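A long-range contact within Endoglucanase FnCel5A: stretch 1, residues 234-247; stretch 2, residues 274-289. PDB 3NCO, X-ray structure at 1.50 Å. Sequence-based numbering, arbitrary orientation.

Stretch 1 (234-247) EVEQIRNHFKYVSE
Stretch 2, residues 274-289: KWTKTVRRIAEEFGFS

Residues 234-247 of FnCel5A are helical throughout, and the helix extends beyond both ends of the stretch. The second stretch enters already helical and remains so through Glu285; Phe286 (phi/psi -91/6°) is the first residue to leave helical geometry, Gly287 follows at 77/21°, where positive phi favours glycine, and Phe288 is extended at -87/133°. The two helices run in the same general direction, their axes crossing at -31° with a closest approach of 10.1 Å. The register is set by CA-CA distances of 7.0 Å for Val235-Thr278, 7.1 Å for Ile238-Val279, 6.4 Å for Arg239-Ile282, 7.2 Å for Phe242-Ala283 and 6.4 Å for Ser246-Phe286. Together the stretches bury 725 Å². No direct hydrogen bond joins them; apolar side chains make most of the contacts, and one salt bridge crosses between Arg239 and Glu285.

Phe242 contributes most to this surface. With chi1 at -80° (m) and chi2 at 45°, Phe242 CB lies 3.7 Å from Ile282 CG2, Phe242 CZ reaches Val279 CG1 at 3.9 Å, and Ala283 CB meets the ring edge 3.8 Å from Phe242 CE2. Phe288 (chi1 -59°, chi2 -16°) continues the apolar surface beyond the second helix: its CE2 is 3.6 Å from Phe242 CD2. The two ring planes lie at 29°, but with centroids 5.8 Å apart they are slid so far that they barely overlap.

Ile282 and Ile238, both mt, interlock as reciprocal knobs. Ile282 sits among Val235, Ile238, Arg239 and Phe242, its CD1 3.7 Å from Ile238 CG2; Ile238 in turn occupies a hole formed by Trp275, Thr278, Val279 and Ile282, with its CD1 3.9 Å from Val279 CG2. These close fits exclude solvent without demanding directional bonds.

Phe286 (chi1 -69°, chi2 -71°) lays one ring face against the first helix. Lys243 CA stands 4.2 Å from the centroid of the Phe286 ring and 25° off its normal, a CH-pi contact, while Phe242 CB approaches Phe286 CD2 at 3.8 Å. Nearby, a water links the stretches, donating to Phe286 O at 2.6 Å and hydrogen-bonding to Ser246 OG at 2.9 Å.

Charge pairing occurs at the more exposed margin. The CB of Arg239 points sideways, but its chain (chi1 and chi2 t, chi3 -35°, chi4 -79°) brings the guanidinium nearer the second helix, where NH1 forms a 2.6 Å salt bridge with Glu285 OE1. Glu285 OE1 lies near the guanidinium plane, at its edge, almost in line with the CZ-NH1 bond; the attraction is one of charge, and no hydrogen bond is formed.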

ATOM      1  N   GLU A 234      -3.654  20.687 -14.990  1.00 25.54           N
ATOM      2  CA  GLU A 234      -3.689  19.268 -14.605  1.00 23.96           C
ATOM      3  C   GLU A 234      -2.658  18.958 -13.515  1.00 24.18           C
ATOM      4  O   GLU A 234      -2.937  18.266 -12.500  1.00 23.70           O
ATOM      5  CB  GLU A 234      -3.425  18.432 -15.860  1.00 24.03           C
ATOM      6  CG  GLU A 234      -4.597  18.439 -16.803  1.00 24.57           C
ATOM      7  CD  GLU A 234      -4.318  17.659 -18.073  1.00 28.12           C
ATOM      8  OE1 GLU A 234      -3.242  17.899 -18.680  1.00 30.05           O
ATOM      9  OE2 GLU A 234      -5.165  16.804 -18.437  1.00 26.46           O
ATOM     10  N   VAL A 235      -1.455  19.487 -13.700  1.00 24.99           N
ATOM     11  CA  VAL A 235      -0.391  19.367 -12.682  1.00 24.67           C
ATOM     12  C   VAL A 235      -0.776  20.061 -11.353  1.00 24.42           C
ATOM     13  O   VAL A 235      -0.565  19.520 -10.266  1.00 23.71           O
ATOM     14  CB  VAL A 235       0.937  19.961 -13.240  1.00 25.48           C
ATOM     15  CG1 VAL A 235       2.080  19.878 -12.185  1.00 24.00           C
ATOM     16  CG2 VAL A 235       1.305  19.262 -14.564  1.00 25.80           C
ATOM     17  N   GLU A 236      -1.338  21.259 -11.446  1.00 25.35           N
ATOM     18  CA  GLU A 236      -1.759  22.005 -10.276  1.00 25.12           C
ATOM     19  C   GLU A 236      -2.865  21.267  -9.505  1.00 24.87           C
ATOM     20  O   GLU A 236      -2.913  21.337  -8.274  1.00 24.94           O
ATOM     21  CB  GLU A 236      -2.203  23.437 -10.679  1.00 26.87           C
ATOM     22  CG  GLU A 236      -2.619  24.287  -9.482  1.00 30.71           C
ATOM     23  CD  GLU A 236      -1.598  24.254  -8.334  1.00 36.15           C
ATOM     24  OE1 GLU A 236      -0.369  24.304  -8.595  1.00 38.46           O
ATOM     25  OE2 GLU A 236      -2.039  24.169  -7.166  1.00 36.13           O
ATOM     26  N   GLN A 237      -3.757  20.545 -10.192  1.00 24.54           N
ATOM     27  CA  GLN A 237      -4.767  19.752  -9.439  1.00 22.83           C
ATOM     28  C   GLN A 237      -4.080  18.781  -8.488  1.00 21.99           C
ATOM     29  O   GLN A 237      -4.488  18.643  -7.324  1.00 21.74           O
ATOM     30  CB  GLN A 237      -5.724  18.962 -10.369  1.00 23.80           C
ATOM     31  CG  GLN A 237      -6.720  19.813 -11.217  1.00 25.17           C
ATOM     32  CD  GLN A 237      -8.003  20.154 -10.429  1.00 28.66           C
ATOM     33  OE1 GLN A 237      -8.573  19.266  -9.752  1.00 31.07           O
ATOM     34  NE2 GLN A 237      -8.449  21.426 -10.491  1.00 30.37           N
ATOM     35  N   ILE A 238      -3.030  18.106  -8.970  1.00 20.80           N
ATOM     36  CA  ILE A 238      -2.318  17.114  -8.145  1.00 20.66           C
ATOM     37  C   ILE A 238      -1.527  17.825  -7.023  1.00 19.04           C
ATOM     38  O   ILE A 238      -1.547  17.407  -5.865  1.00 19.58           O
ATOM     39  CB  ILE A 238      -1.358  16.234  -8.982  1.00 20.63           C
ATOM     40  CG1 ILE A 238      -2.176  15.475 -10.033  1.00 20.19           C
ATOM     41  CG2 ILE A 238      -0.509  15.255  -8.088  1.00 20.66           C
ATOM     42  CD1 ILE A 238      -1.314  14.668 -11.034  1.00 21.87           C
ATOM     43  N   ARG A 239      -0.801  18.871  -7.381  1.00 21.02           N
ATOM     44  CA  ARG A 239      -0.047  19.620  -6.377  1.00 20.97           C
ATOM     45  C   ARG A 239      -0.963  20.097  -5.228  1.00 20.38           C
ATOM     46  O   ARG A 239      -0.591  20.025  -4.067  1.00 20.88           O
ATOM     47  CB  ARG A 239       0.666  20.805  -7.046  1.00 22.77           C
ATOM     48  CG  ARG A 239       1.682  21.436  -6.062  1.00 25.83           C
ATOM     49  CD  ARG A 239       2.458  22.598  -6.616  1.00 30.70           C
ATOM     50  NE  ARG A 239       2.782  22.465  -8.032  1.00 37.83           N
ATOM     51  CZ  ARG A 239       3.767  21.718  -8.515  1.00 40.57           C
ATOM     52  NH1 ARG A 239       4.537  21.025  -7.686  1.00 42.65           N
ATOM     53  NH2 ARG A 239       3.996  21.679  -9.825  1.00 41.38           N
ATOM     54  N   ASN A 240      -2.147  20.623  -5.566  1.00 20.34           N
ATOM     55  CA  ASN A 240      -3.095  21.133  -4.576  1.00 19.99           C
ATOM     56  C   ASN A 240      -3.476  19.968  -3.640  1.00 18.15           C
ATOM     57  O   ASN A 240      -3.550  20.119  -2.419  1.00 19.01           O
ATOM     58  CB  ASN A 240      -4.326  21.758  -5.306  1.00 21.29           C
ATOM     59  CG  ASN A 240      -5.359  22.431  -4.363  1.00 26.79           C
ATOM     60  OD1 ASN A 240      -5.072  23.448  -3.699  1.00 28.87           O
ATOM     61  ND2 ASN A 240      -6.577  21.896  -4.353  1.00 28.41           N
ATOM     62  N   HIS A 241      -3.772  18.805  -4.234  1.00 17.18           N
ATOM     63  CA  HIS A 241      -4.125  17.620  -3.424  1.00 17.06           C
ATOM     64  C   HIS A 241      -2.992  17.225  -2.446  1.00 17.83           C
ATOM     65  O   HIS A 241      -3.238  16.923  -1.269  1.00 18.34           O
ATOM     66  CB  HIS A 241      -4.416  16.465  -4.364  1.00 17.80           C
ATOM     67  CG  HIS A 241      -5.654  16.670  -5.186  1.00 20.25           C
ATOM     68  ND1 HIS A 241      -5.913  15.942  -6.325  1.00 21.94           N
ATOM     69  CD2 HIS A 241      -6.704  17.515  -5.029  1.00 20.41           C
ATOM     70  CE1 HIS A 241      -7.090  16.294  -6.812  1.00 23.78           C
ATOM     71  NE2 HIS A 241      -7.591  17.250  -6.044  1.00 24.77           N
ATOM     72  N   PHE A 242      -1.776  17.122  -2.964  1.00 18.45           N
ATOM     73  CA  PHE A 242      -0.640  16.628  -2.154  1.00 18.32           C
ATOM     74  C   PHE A 242      -0.224  17.678  -1.117  1.00 19.07           C
ATOM     75  O   PHE A 242       0.155  17.313   0.022  1.00 18.52           O
ATOM     76  CB  PHE A 242       0.557  16.292  -3.044  1.00 17.97           C
ATOM     77  CG  PHE A 242       0.455  14.962  -3.728  1.00 17.21           C
ATOM     78  CD1 PHE A 242      -0.727  14.546  -4.350  1.00 16.66           C
ATOM     79  CD2 PHE A 242       1.523  14.085  -3.685  1.00 20.78           C
ATOM     80  CE1 PHE A 242      -0.809  13.261  -4.960  1.00 17.95           C
ATOM     81  CE2 PHE A 242       1.443  12.820  -4.267  1.00 20.20           C
ATOM     82  CZ  PHE A 242       0.294  12.436  -4.932  1.00 16.90           C
ATOM     83  N   LYS A 243      -0.327  18.954  -1.487  1.00 18.80           N
ATOM     84  CA  LYS A 243      -0.108  20.045  -0.493  1.00 20.02           C
ATOM     85  C   LYS A 243      -1.056  19.943   0.715  1.00 19.36           C
ATOM     86  O   LYS A 243      -0.683  20.160   1.885  1.00 18.51           O
ATOM     87  CB  LYS A 243      -0.181  21.404  -1.170  1.00 20.22           C
ATOM     88  CG  LYS A 243       0.094  22.591  -0.214  1.00 21.83           C
ATOM     89  CD  LYS A 243       0.055  23.920  -0.979  1.00 24.67           C
ATOM     90  CE  LYS A 243      -1.371  24.397  -1.071  1.00 29.92           C
ATOM     91  NZ  LYS A 243      -1.481  25.810  -0.585  1.00 34.82           N
ATOM     92  N   TYR A 244      -2.326  19.627   0.440  1.00 18.60           N
ATOM     93  CA  TYR A 244      -3.262  19.435   1.511  1.00 19.08           C
ATOM     94  C   TYR A 244      -2.779  18.337   2.455  1.00 18.44           C
ATOM     95  O   TYR A 244      -2.839  18.500   3.681  1.00 19.32           O
ATOM     96  CB  TYR A 244      -4.633  19.092   0.912  1.00 19.03           C
ATOM     97  CG  TYR A 244      -5.744  18.874   1.894  1.00 18.86           C
ATOM     98  CD1 TYR A 244      -6.333  19.952   2.540  1.00 19.91           C
ATOM     99  CD2 TYR A 244      -6.277  17.595   2.101  1.00 17.93           C
ATOM    100  CE1 TYR A 244      -7.380  19.773   3.413  1.00 23.98           C
ATOM    101  CE2 TYR A 244      -7.359  17.406   3.040  1.00 21.83           C
ATOM    102  CZ  TYR A 244      -7.879  18.534   3.660  1.00 22.79           C
ATOM    103  OH  TYR A 244      -8.944  18.461   4.544  1.00 26.59           O
ATOM    104  N   VAL A 245      -2.303  17.209   1.900  1.00 16.89           N
ATOM    105  CA  VAL A 245      -1.813  16.110   2.781  1.00 15.70           C
ATOM    106  C   VAL A 245      -0.544  16.534   3.537  1.00 14.49           C
ATOM    107  O   VAL A 245      -0.407  16.221   4.736  1.00 16.98           O
ATOM    108  CB  VAL A 245      -1.549  14.838   1.984  1.00 15.55           C
ATOM    109  CG1 VAL A 245      -0.972  13.669   2.882  1.00 15.99           C
ATOM    110  CG2 VAL A 245      -2.899  14.379   1.265  1.00 16.66           C
ATOM    111  N   SER A 246       0.354  17.212   2.834  1.00 15.15           N
ATOM    112  CA  SER A 246       1.581  17.673   3.430  1.00 15.46           C
ATOM    113  C   SER A 246       1.319  18.644   4.565  1.00 17.10           C
ATOM    114  O   SER A 246       1.896  18.520   5.647  1.00 18.35           O
ATOM    115  CB  SER A 246       2.447  18.329   2.336  1.00 16.27           C
ATOM    116  OG  SER A 246       3.500  19.048   2.935  1.00 18.23           O
ATOM    117  N   GLU A 247       0.432  19.621   4.362  1.00 17.18           N
ATOM    118  CA  GLU A 247       0.157  20.533   5.484  1.00 17.27           C
ATOM    119  C   GLU A 247      -0.420  19.790   6.707  1.00 15.98           C
ATOM    120  O   GLU A 247      -0.041  20.063   7.876  1.00 19.67           O
ATOM    121  CB  GLU A 247      -0.786  21.668   5.031  1.00 16.81           C
ATOM    122  CG  GLU A 247      -0.179  22.551   3.916  1.00 19.77           C
ATOM    123  CD  GLU A 247      -1.153  23.608   3.357  1.00 25.46           C
ATOM    124  OE1 GLU A 247      -2.397  23.473   3.561  1.00 35.36           O
ATOM    125  OE2 GLU A 247      -0.680  24.572   2.696  1.00 32.60           O
ATOM    126  N   LYS A 274       3.022  10.341 -18.524  1.00 20.28           N
ATOM    127  CA  LYS A 274       3.012  11.721 -17.988  1.00 20.78           C
ATOM    128  C   LYS A 274       2.392  11.813 -16.578  1.00 20.50           C
ATOM    129  O   LYS A 274       2.933  12.504 -15.698  1.00 20.35           O
ATOM    130  CB  LYS A 274       2.276  12.652 -18.925  1.00 22.74           C
ATOM    131  CG  LYS A 274       3.057  12.974 -20.185  1.00 26.05           C
ATOM    132  CD  LYS A 274       2.300  14.025 -21.033  1.00 31.67           C
ATOM    133  CE  LYS A 274       2.865  14.147 -22.448  1.00 39.06           C
ATOM    134  NZ  LYS A 274       4.350  14.260 -22.435  1.00 40.98           N
ATOM    135  N   TRP A 275       1.239  11.165 -16.386  1.00 19.62           N
ATOM    136  CA  TRP A 275       0.555  11.190 -15.073  1.00 19.09           C
ATOM    137  C   TRP A 275       1.447  10.555 -14.013  1.00 18.14           C
ATOM    138  O   TRP A 275       1.634  11.121 -12.933  1.00 16.47           O
ATOM    139  CB  TRP A 275      -0.812  10.474 -15.173  1.00 18.56           C
ATOM    140  CG  TRP A 275      -1.631  10.525 -13.903  1.00 17.95           C
ATOM    141  CD1 TRP A 275      -2.583  11.476 -13.565  1.00 19.02           C
ATOM    142  CD2 TRP A 275      -1.604   9.576 -12.820  1.00 17.83           C
ATOM    143  NE1 TRP A 275      -3.123  11.174 -12.329  1.00 17.67           N
ATOM    144  CE2 TRP A 275      -2.537  10.024 -11.857  1.00 17.51           C
ATOM    145  CE3 TRP A 275      -0.864   8.402 -12.568  1.00 17.70           C
ATOM    146  CZ2 TRP A 275      -2.739   9.351 -10.644  1.00 15.36           C
ATOM    147  CZ3 TRP A 275      -1.078   7.715 -11.360  1.00 16.19           C
ATOM    148  CH2 TRP A 275      -2.003   8.214 -10.425  1.00 16.30           C
ATOM    149  N   THR A 276       2.032   9.397 -14.345  1.00 17.86           N
ATOM    150  CA  THR A 276       2.823   8.672 -13.344  1.00 17.46           C
ATOM    151  C   THR A 276       4.034   9.479 -12.914  1.00 16.73           C
ATOM    152  O   THR A 276       4.363   9.564 -11.718  1.00 18.15           O
ATOM    153  CB  THR A 276       3.209   7.274 -13.879  1.00 16.92           C
ATOM    154  OG1 THR A 276       2.005   6.590 -14.254  1.00 19.34           O
ATOM    155  CG2 THR A 276       3.954   6.442 -12.808  1.00 17.40           C
ATOM    156  N   LYS A 277       4.678  10.108 -13.910  1.00 18.62           N
ATOM    157  CA  LYS A 277       5.868  10.890 -13.646  1.00 18.99           C
ATOM    158  C   LYS A 277       5.537  12.087 -12.783  1.00 18.69           C
ATOM    159  O   LYS A 277       6.290  12.416 -11.866  1.00 21.11           O
ATOM    160  CB  LYS A 277       6.421  11.395 -14.992  1.00 19.65           C
ATOM    161  CG  LYS A 277       7.630  12.279 -14.907  1.00 26.15           C
ATOM    162  CD  LYS A 277       7.826  12.865 -16.302  1.00 31.55           C
ATOM    163  CE  LYS A 277       9.297  12.986 -16.693  1.00 41.19           C
ATOM    164  NZ  LYS A 277      10.244  13.404 -15.595  1.00 43.69           N
ATOM    165  N   THR A 278       4.403  12.749 -13.072  1.00 18.77           N
ATOM    166  CA  THR A 278       3.993  13.948 -12.350  1.00 18.24           C
ATOM    167  C   THR A 278       3.657  13.606 -10.892  1.00 17.76           C
ATOM    168  O   THR A 278       4.087  14.272  -9.970  1.00 18.52           O
ATOM    169  CB  THR A 278       2.772  14.588 -13.039  1.00 19.92           C
ATOM    170  OG1 THR A 278       3.160  15.056 -14.335  1.00 23.01           O
ATOM    171  CG2 THR A 278       2.208  15.752 -12.252  1.00 19.70           C
ATOM    172  N   VAL A 279       2.916  12.534 -10.698  1.00 17.53           N
ATOM    173  CA  VAL A 279       2.615  12.081  -9.327  1.00 17.17           C
ATOM    174  C   VAL A 279       3.902  11.757  -8.575  1.00 18.47           C
ATOM    175  O   VAL A 279       4.091  12.209  -7.437  1.00 18.58           O
ATOM    176  CB  VAL A 279       1.645  10.874  -9.333  1.00 18.66           C
ATOM    177  CG1 VAL A 279       1.546  10.345  -7.949  1.00 16.66           C
ATOM    178  CG2 VAL A 279       0.255  11.321  -9.826  1.00 18.20           C
ATOM    179  N   ARG A 280       4.801  10.993  -9.196  1.00 19.36           N
ATOM    180  CA  ARG A 280       6.084  10.690  -8.551  1.00 19.46           C
ATOM    181  C   ARG A 280       6.868  11.976  -8.152  1.00 19.48           C
ATOM    182  O   ARG A 280       7.351  12.102  -7.034  1.00 19.32           O
ATOM    183  CB  ARG A 280       6.967   9.798  -9.423  1.00 20.90           C
ATOM    184  CG  ARG A 280       8.335   9.609  -8.746  1.00 24.59           C
ATOM    185  CD  ARG A 280       9.358   8.951  -9.644  1.00 24.16           C
ATOM    186  NE  ARG A 280       9.582   9.692 -10.880  1.00 34.18           N
ATOM    187  CZ  ARG A 280      10.387  10.720 -10.976  1.00 33.71           C
ATOM    188  NH1 ARG A 280      10.574  11.336 -12.134  1.00 35.24           N
ATOM    189  NH2 ARG A 280      11.043  11.115  -9.903  1.00 39.47           N
ATOM    190  N   ARG A 281       7.005  12.926  -9.087  1.00 19.02           N
ATOM    191  CA  ARG A 281       7.755  14.157  -8.796  1.00 20.57           C
ATOM    192  C   ARG A 281       7.123  14.957  -7.672  1.00 20.17           C
ATOM    193  O   ARG A 281       7.843  15.552  -6.865  1.00 21.62           O
ATOM    194  CB  ARG A 281       7.783  15.056 -10.029  1.00 22.01           C
ATOM    195  CG  ARG A 281       8.596  14.485 -11.178  1.00 25.26           C
ATOM    196  CD  ARG A 281       8.752  15.517 -12.364  1.00 28.48           C
ATOM    197  NE  ARG A 281       7.554  16.371 -12.576  1.00 42.03           N
ATOM    198  CZ  ARG A 281       6.790  16.428 -13.693  1.00 44.64           C
ATOM    199  NH1 ARG A 281       7.052  15.676 -14.757  1.00 44.88           N
ATOM    200  NH2 ARG A 281       5.736  17.255 -13.743  1.00 42.02           N
ATOM    201  N   ILE A 282       5.791  15.023  -7.643  1.00 19.67           N
ATOM    202  CA  ILE A 282       5.113  15.833  -6.625  1.00 20.01           C
ATOM    203  C   ILE A 282       5.165  15.136  -5.254  1.00 20.38           C
ATOM    204  O   ILE A 282       5.334  15.798  -4.217  1.00 20.17           O
ATOM    205  CB  ILE A 282       3.669  16.187  -7.042  1.00 21.19           C
ATOM    206  CG1 ILE A 282       3.716  17.122  -8.273  1.00 21.01           C
ATOM    207  CG2 ILE A 282       2.864  16.809  -5.861  1.00 21.71           C
ATOM    208  CD1 ILE A 282       2.336  17.468  -8.876  1.00 23.44           C
ATOM    209  N   ALA A 283       5.091  13.806  -5.251  1.00 19.40           N
ATOM    210  CA  ALA A 283       5.321  13.086  -3.988  1.00 18.40           C
ATOM    211  C   ALA A 283       6.756  13.355  -3.497  1.00 19.76           C
ATOM    212  O   ALA A 283       6.964  13.602  -2.313  1.00 19.79           O
ATOM    213  CB  ALA A 283       5.064  11.547  -4.151  1.00 18.13           C
ATOM    214  N   GLU A 284       7.736  13.381  -4.416  1.00 19.75           N
ATOM    215  CA  GLU A 284       9.118  13.620  -3.985  1.00 20.47           C
ATOM    216  C   GLU A 284       9.228  15.032  -3.394  1.00 22.42           C
ATOM    217  O   GLU A 284       9.902  15.231  -2.346  1.00 23.01           O
ATOM    218  CB  GLU A 284      10.102  13.468  -5.165  1.00 20.62           C
ATOM    219  CG  GLU A 284      10.368  12.025  -5.533  1.00 20.40           C
ATOM    220  CD  GLU A 284      11.012  11.914  -6.935  1.00 26.21           C
ATOM    221  OE1 GLU A 284      11.333  12.983  -7.532  1.00 29.75           O
ATOM    222  OE2 GLU A 284      11.183  10.766  -7.439  1.00 23.62           O
ATOM    223  N   GLU A 285       8.561  15.998  -4.042  1.00 22.42           N
ATOM    224  CA  GLU A 285       8.661  17.396  -3.646  1.00 24.78           C
ATOM    225  C   GLU A 285       8.134  17.607  -2.229  1.00 22.50           C
ATOM    226  O   GLU A 285       8.673  18.431  -1.468  1.00 22.10           O
ATOM    227  CB  GLU A 285       7.951  18.290  -4.673  1.00 24.95           C
ATOM    228  CG  GLU A 285       7.635  19.709  -4.231  1.00 29.72           C
ATOM    229  CD  GLU A 285       6.538  20.366  -5.107  1.00 32.54           C
ATOM    230  OE1 GLU A 285       6.242  19.816  -6.224  1.00 37.42           O
ATOM    231  OE2 GLU A 285       6.001  21.446  -4.682  1.00 39.77           O
ATOM    232  N   PHE A 286       7.096  16.840  -1.855  1.00 20.37           N
ATOM    233  CA  PHE A 286       6.581  16.940  -0.502  1.00 19.35           C
ATOM    234  C   PHE A 286       7.207  15.970   0.492  1.00 20.14           C
ATOM    235  O   PHE A 286       6.754  15.891   1.643  1.00 20.58           O
ATOM    236  CB  PHE A 286       5.034  16.846  -0.502  1.00 19.51           C
ATOM    237  CG  PHE A 286       4.388  18.053  -1.122  1.00 20.36           C
ATOM    238  CD1 PHE A 286       4.410  19.276  -0.449  1.00 22.33           C
ATOM    239  CD2 PHE A 286       3.862  18.023  -2.403  1.00 19.93           C
ATOM    240  CE1 PHE A 286       3.858  20.405  -1.015  1.00 22.99           C
ATOM    241  CE2 PHE A 286       3.297  19.176  -2.972  1.00 21.27           C
ATOM    242  CZ  PHE A 286       3.339  20.358  -2.294  1.00 22.49           C
ATOM    243  N   GLY A 287       8.240  15.213   0.089  1.00 18.86           N
ATOM    244  CA  GLY A 287       8.906  14.347   1.060  1.00 18.97           C
ATOM    245  C   GLY A 287       8.124  13.081   1.385  1.00 18.50           C
ATOM    246  O   GLY A 287       8.332  12.434   2.429  1.00 19.66           O
ATOM    247  N   PHE A 288       7.221  12.706   0.477  1.00 19.06           N
ATOM    248  CA  PHE A 288       6.458  11.461   0.637  1.00 17.65           C
ATOM    249  C   PHE A 288       7.241  10.285   0.047  1.00 17.83           C
ATOM    250  O   PHE A 288       7.759  10.367  -1.057  1.00 19.22           O
ATOM    251  CB  PHE A 288       5.117  11.511  -0.106  1.00 18.11           C
ATOM    252  CG  PHE A 288       4.201  12.633   0.320  1.00 16.13           C
ATOM    253  CD1 PHE A 288       4.396  13.327   1.508  1.00 18.60           C
ATOM    254  CD2 PHE A 288       3.081  12.965  -0.481  1.00 17.72           C
ATOM    255  CE1 PHE A 288       3.533  14.354   1.854  1.00 17.80           C
ATOM    256  CE2 PHE A 288       2.170  13.984  -0.126  1.00 18.59           C
ATOM    257  CZ  PHE A 288       2.406  14.670   1.074  1.00 18.35           C
ATOM    258  N   SER A 289       7.333   9.190   0.784  1.00 17.46           N
ATOM    259  CA  SER A 289       7.773   7.959   0.148  1.00 16.58           C
ATOM    260  C   SER A 289       6.637   7.448  -0.733  1.00 15.99           C
ATOM    261  O   SER A 289       5.549   7.995  -0.721  1.00 15.81           O
ATOM    262  CB  SER A 289       8.147   6.950   1.171  1.00 18.24           C
ATOM    263  OG  SER A 289       6.987   6.627   1.900  1.00 13.60           O
TER
HETATM  264  O   HOH W   1       5.544  17.125   3.619  1.00 24.65           O